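Local coordinates for endoglucanase, glycoside hydrolase family 5 protein (Cytophaga hutchinsonii, PDB 5IHS), which probably hydrolyses internal beta-1,4-glucosidic bonds of cellulose, as one of the endoglucanases that the bacterium uses to live on crystalline cellulose, at residues T82-L96 and I118-N132. Residues are numbered along the deposited sequence; the frame is centred on the assembly and turned at random. Where two conformers were deposited one is given.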
# COMPACT_ATOMS: atom_id res chain seq x y z
N THR A 82 10.13 -5.47 0.06
CA THR A 82 10.01 -5.64 1.50
C THR A 82 8.57 -5.52 1.98
O THR A 82 8.31 -5.76 3.17
CB THR A 82 10.92 -4.66 2.23
OG1 THR A 82 10.58 -3.33 1.83
CG2 THR A 82 12.39 -4.95 1.95
N VAL A 83 7.64 -5.21 1.08
CA VAL A 83 6.21 -5.14 1.37
C VAL A 83 5.48 -5.48 0.08
O VAL A 83 5.95 -5.18 -1.03
CB VAL A 83 5.82 -3.74 1.93
CG1 VAL A 83 6.13 -2.62 0.92
CG2 VAL A 83 4.37 -3.70 2.37
N VAL A 84 4.30 -6.09 0.23
CA VAL A 84 3.37 -6.34 -0.87
C VAL A 84 1.99 -5.88 -0.41
O VAL A 84 1.65 -6.02 0.77
CB VAL A 84 3.36 -7.83 -1.30
CG1 VAL A 84 2.98 -8.76 -0.15
CG2 VAL A 84 2.45 -8.07 -2.49
N ARG A 85 1.20 -5.34 -1.33
CA ARG A 85 -0.13 -4.82 -1.04
C ARG A 85 -1.20 -5.64 -1.73
O ARG A 85 -1.16 -5.83 -2.95
CB ARG A 85 -0.21 -3.35 -1.45
CG ARG A 85 -1.58 -2.67 -1.34
CD ARG A 85 -1.39 -1.22 -1.66
NE ARG A 85 -2.52 -0.32 -1.53
CZ ARG A 85 -3.16 0.29 -2.53
NH1 ARG A 85 -2.98 -0.04 -3.80
NH2 ARG A 85 -4.02 1.25 -2.23
N ALA A 86 -2.15 -6.14 -0.95
CA ALA A 86 -3.30 -6.90 -1.43
C ALA A 86 -4.47 -5.92 -1.57
O ALA A 86 -5.00 -5.45 -0.56
CB ALA A 86 -3.64 -8.02 -0.45
N ALA A 87 -4.85 -5.61 -2.81
CA ALA A 87 -5.84 -4.58 -3.13
C ALA A 87 -7.20 -5.26 -3.30
O ALA A 87 -7.62 -5.59 -4.41
CB ALA A 87 -5.43 -3.82 -4.39
N MET A 88 -7.91 -5.44 -2.19
CA MET A 88 -9.17 -6.16 -2.20
C MET A 88 -10.28 -5.25 -2.72
O MET A 88 -10.68 -4.29 -2.05
CB MET A 88 -9.52 -6.67 -0.81
CG MET A 88 -10.70 -7.64 -0.87
SD MET A 88 -11.33 -8.22 0.70
CE MET A 88 -11.98 -6.69 1.37
N GLY A 89 -10.80 -5.55 -3.90
CA GLY A 89 -11.92 -4.78 -4.42
C GLY A 89 -13.14 -4.95 -3.53
O GLY A 89 -13.41 -6.02 -3.00
N VAL A 90 -13.88 -3.85 -3.35
CA VAL A 90 -15.02 -3.80 -2.45
C VAL A 90 -16.33 -3.68 -3.23
O VAL A 90 -17.20 -4.54 -3.13
CB VAL A 90 -14.84 -2.66 -1.42
CG1 VAL A 90 -16.04 -2.52 -0.52
CG2 VAL A 90 -13.58 -2.91 -0.60
N GLU A 91 -16.47 -2.61 -4.02
CA GLU A 91 -17.57 -2.41 -4.95
C GLU A 91 -17.28 -3.18 -6.25
O GLU A 91 -16.22 -3.78 -6.42
CB GLU A 91 -17.75 -0.91 -5.20
CG GLU A 91 -18.00 -0.06 -3.91
CD GLU A 91 -16.74 0.50 -3.22
OE1 GLU A 91 -15.84 1.07 -3.89
OE2 GLU A 91 -16.67 0.41 -1.97
N MET A 92 -18.25 -3.18 -7.17
CA MET A 92 -18.08 -3.73 -8.52
C MET A 92 -17.68 -5.20 -8.50
O MET A 92 -16.63 -5.60 -9.03
CB MET A 92 -17.08 -2.89 -9.32
CG MET A 92 -17.54 -1.46 -9.56
SD MET A 92 -16.25 -0.40 -10.24
CE MET A 92 -15.09 -0.36 -8.87
N ASP A 93 -18.55 -6.03 -7.93
CA ASP A 93 -18.37 -7.48 -7.89
C ASP A 93 -17.15 -7.88 -7.07
O ASP A 93 -16.49 -8.88 -7.37
CB ASP A 93 -18.30 -8.08 -9.30
CG ASP A 93 -19.62 -8.01 -10.04
OD1 ASP A 93 -20.67 -8.31 -9.42
OD2 ASP A 93 -19.61 -7.65 -11.23
N GLY A 94 -16.85 -7.11 -6.04
CA GLY A 94 -15.77 -7.41 -5.13
C GLY A 94 -16.29 -7.99 -3.83
O GLY A 94 -17.23 -8.79 -3.81
N TYR A 95 -15.67 -7.56 -2.72
CA TYR A 95 -15.94 -8.13 -1.40
C TYR A 95 -17.40 -8.00 -0.98
O TYR A 95 -17.94 -8.91 -0.34
CB TYR A 95 -15.02 -7.45 -0.38
CG TYR A 95 -15.31 -7.84 1.04
CD1 TYR A 95 -14.91 -9.08 1.52
CD2 TYR A 95 -16.00 -6.99 1.91
CE1 TYR A 95 -15.18 -9.47 2.82
CE2 TYR A 95 -16.28 -7.38 3.21
CZ TYR A 95 -15.87 -8.63 3.65
OH TYR A 95 -16.15 -9.01 4.95
N LEU A 96 -18.06 -6.88 -1.28
CA LEU A 96 -19.45 -6.75 -0.81
C LEU A 96 -20.33 -7.84 -1.40
O LEU A 96 -21.21 -8.37 -0.71
CB LEU A 96 -20.01 -5.36 -1.12
CG LEU A 96 -19.33 -4.19 -0.41
CD1 LEU A 96 -19.96 -2.87 -0.85
CD2 LEU A 96 -19.37 -4.33 1.11
N ILE A 118 8.10 -10.96 4.77
CA ILE A 118 7.98 -9.57 4.35
C ILE A 118 6.68 -8.99 4.90
O ILE A 118 5.80 -9.70 5.38
CB ILE A 118 8.12 -9.38 2.82
CG1 ILE A 118 6.96 -10.01 2.04
CG2 ILE A 118 9.46 -9.92 2.34
CD1 ILE A 118 6.91 -9.61 0.58
N TYR A 119 6.57 -7.66 4.84
CA TYR A 119 5.38 -6.98 5.31
C TYR A 119 4.27 -7.06 4.26
O TYR A 119 4.53 -7.27 3.07
CB TYR A 119 5.70 -5.53 5.70
CG TYR A 119 6.66 -5.45 6.89
CD1 TYR A 119 6.17 -5.53 8.19
CD2 TYR A 119 8.03 -5.35 6.71
CE1 TYR A 119 7.03 -5.51 9.27
CE2 TYR A 119 8.89 -5.33 7.78
CZ TYR A 119 8.40 -5.42 9.06
OH TYR A 119 9.31 -5.42 10.10
N VAL A 120 3.03 -6.89 4.70
CA VAL A 120 1.88 -7.00 3.81
C VAL A 120 0.83 -5.97 4.21
O VAL A 120 0.50 -5.84 5.40
CB VAL A 120 1.29 -8.43 3.78
CG1 VAL A 120 0.90 -8.91 5.16
CG2 VAL A 120 0.11 -8.51 2.81
N ILE A 121 0.32 -5.24 3.22
CA ILE A 121 -0.76 -4.28 3.40
C ILE A 121 -2.07 -4.94 3.00
O ILE A 121 -2.22 -5.40 1.86
CB ILE A 121 -0.53 -3.02 2.57
CG1 ILE A 121 0.78 -2.32 2.95
CG2 ILE A 121 -1.71 -2.07 2.73
CD1 ILE A 121 1.23 -1.30 1.95
N ILE A 122 -3.02 -4.94 3.93
CA ILE A 122 -4.39 -5.39 3.68
C ILE A 122 -5.17 -4.14 3.29
O ILE A 122 -5.52 -3.34 4.16
CB ILE A 122 -4.99 -6.08 4.91
CG1 ILE A 122 -4.19 -7.32 5.29
CG2 ILE A 122 -6.46 -6.42 4.66
CD1 ILE A 122 -4.61 -7.93 6.60
N ASP A 123 -5.43 -3.96 1.99
CA ASP A 123 -6.04 -2.75 1.43
C ASP A 123 -7.51 -2.98 1.09
O ASP A 123 -7.85 -3.79 0.21
CB ASP A 123 -5.23 -2.31 0.21
CG ASP A 123 -5.97 -1.39 -0.75
OD1 ASP A 123 -6.79 -0.55 -0.33
OD2 ASP A 123 -5.66 -1.52 -1.99
N TYR A 124 -8.38 -2.25 1.78
CA TYR A 124 -9.82 -2.19 1.49
C TYR A 124 -9.96 -1.23 0.32
O TYR A 124 -10.01 -0.01 0.48
CB TYR A 124 -10.55 -1.72 2.74
CG TYR A 124 -12.03 -2.04 2.78
CD1 TYR A 124 -12.47 -3.35 2.99
CD2 TYR A 124 -12.99 -1.05 2.65
CE1 TYR A 124 -13.81 -3.66 3.05
CE2 TYR A 124 -14.34 -1.36 2.71
CZ TYR A 124 -14.74 -2.66 2.91
OH TYR A 124 -16.07 -3.01 2.98
N HIS A 125 -10.00 -1.80 -0.89
CA HIS A 125 -9.77 -1.04 -2.11
C HIS A 125 -11.10 -0.46 -2.60
O HIS A 125 -11.71 -0.92 -3.57
CB HIS A 125 -9.06 -1.89 -3.15
CG HIS A 125 -8.35 -1.09 -4.19
ND1 HIS A 125 -7.10 -0.54 -3.97
CD2 HIS A 125 -8.71 -0.72 -5.44
CE1 HIS A 125 -6.72 0.11 -5.05
NE2 HIS A 125 -7.68 0.02 -5.96
N SER A 126 -11.53 0.57 -1.88
CA SER A 126 -12.82 1.21 -2.05
C SER A 126 -12.68 2.70 -2.30
O SER A 126 -11.75 3.35 -1.83
CB SER A 126 -13.67 1.02 -0.78
OG SER A 126 -14.93 1.65 -0.88
N HIS A 127 -13.67 3.24 -3.04
CA HIS A 127 -13.87 4.67 -3.23
C HIS A 127 -15.07 5.20 -2.45
O HIS A 127 -15.41 6.38 -2.59
CB HIS A 127 -14.09 4.99 -4.72
CG HIS A 127 -12.89 4.75 -5.59
ND1 HIS A 127 -11.67 5.34 -5.35
CD2 HIS A 127 -12.74 3.99 -6.70
CE1 HIS A 127 -10.82 4.95 -6.29
NE2 HIS A 127 -11.45 4.14 -7.13
N GLU A 128 -15.72 4.37 -1.64
CA GLU A 128 -16.95 4.79 -0.97
C GLU A 128 -17.19 3.96 0.29
O GLU A 128 -18.32 3.60 0.62
CB GLU A 128 -18.14 4.75 -1.92
CG GLU A 128 -18.44 3.40 -2.49
CD GLU A 128 -19.69 3.41 -3.35
OE1 GLU A 128 -19.84 4.35 -4.16
OE2 GLU A 128 -20.53 2.50 -3.21
N ALA A 129 -16.13 3.71 1.05
CA ALA A 129 -16.20 2.80 2.18
C ALA A 129 -17.21 3.27 3.23
O ALA A 129 -17.85 2.44 3.89
CB ALA A 129 -14.81 2.62 2.80
N GLN A 130 -17.35 4.58 3.40
CA GLN A 130 -18.23 5.11 4.44
C GLN A 130 -19.68 4.75 4.20
O GLN A 130 -20.49 4.88 5.12
CB GLN A 130 -18.08 6.63 4.55
CG GLN A 130 -18.76 7.47 3.45
CD GLN A 130 -17.99 7.48 2.15
OE1 GLN A 130 -16.86 7.03 2.08
NE2 GLN A 130 -18.60 8.05 1.12
N LYS A 131 -20.05 4.32 2.98
CA LYS A 131 -21.42 3.95 2.69
C LYS A 131 -21.80 2.60 3.27
O LYS A 131 -23.00 2.34 3.47
CB LYS A 131 -21.66 3.94 1.18
CG LYS A 131 -21.52 5.30 0.54
CD LYS A 131 -21.98 5.28 -0.90
CE LYS A 131 -21.66 6.59 -1.60
NZ LYS A 131 -22.09 7.79 -0.81
N ASN A 132 -20.84 1.72 3.54
CA ASN A 132 -21.11 0.40 4.10
C ASN A 132 -20.15 0.14 5.25
O ASN A 132 -19.29 -0.75 5.17
CB ASN A 132 -21.04 -0.69 3.03
CG ASN A 132 -22.06 -0.47 1.93
OD1 ASN A 132 -21.73 0.03 0.85
ND2 ASN A 132 -23.31 -0.82 2.20
O HOH W 1 -14.17 -0.94 -4.71
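Y124 packs against V90 and M88, and H125 meets A87 and R85, where segments 82-96 and 118-132 run side by side. Their strands, 83-89 and 119-125, are parallel neighbours in the eight-stranded TIM barrel and form a beta-alpha-beta unit with helix 99-116. Seven backbone bridges pair them, from V83 with Y119 to G89 with H125.

Side chains of R85, A87, D123 and H125 lie on one face of the sheet. D123 OD2 sits over the centre of the R85 guanidinium, with the two planes stacked 10° apart. This salt bridge, R85 NH2 to D123 OD2 at 3.2 Å, is electrostatic, and no N-H points at the oxygen. R85 also forms salt bridges with E156 and E248. D123 OD2 accepts H125 ND1 on its syn side at 2.6 Å, which helps fix the imidazole. A87 CB makes an off-centre CH-pi contact with that ring.

Y124 lies on the other face. V90 CG2 stands almost on the ring normal, 3.5 Å from the Y124 centroid. V90 CG1, anti to the backbone N (chi1 176°), reaches the phenol end of the same ring. M88 CE also packs against Y124 CD1.

Past the strand ends, E91 was deposited in two conformers. In the one given, its carboxylate links the two loops: E91 OE1 accepts a hydrogen bond from H127 N on its syn side. In this conformer a water accepts from E91 N and donates to E91 OE1 and to H125 O, the last at 2.7 Å.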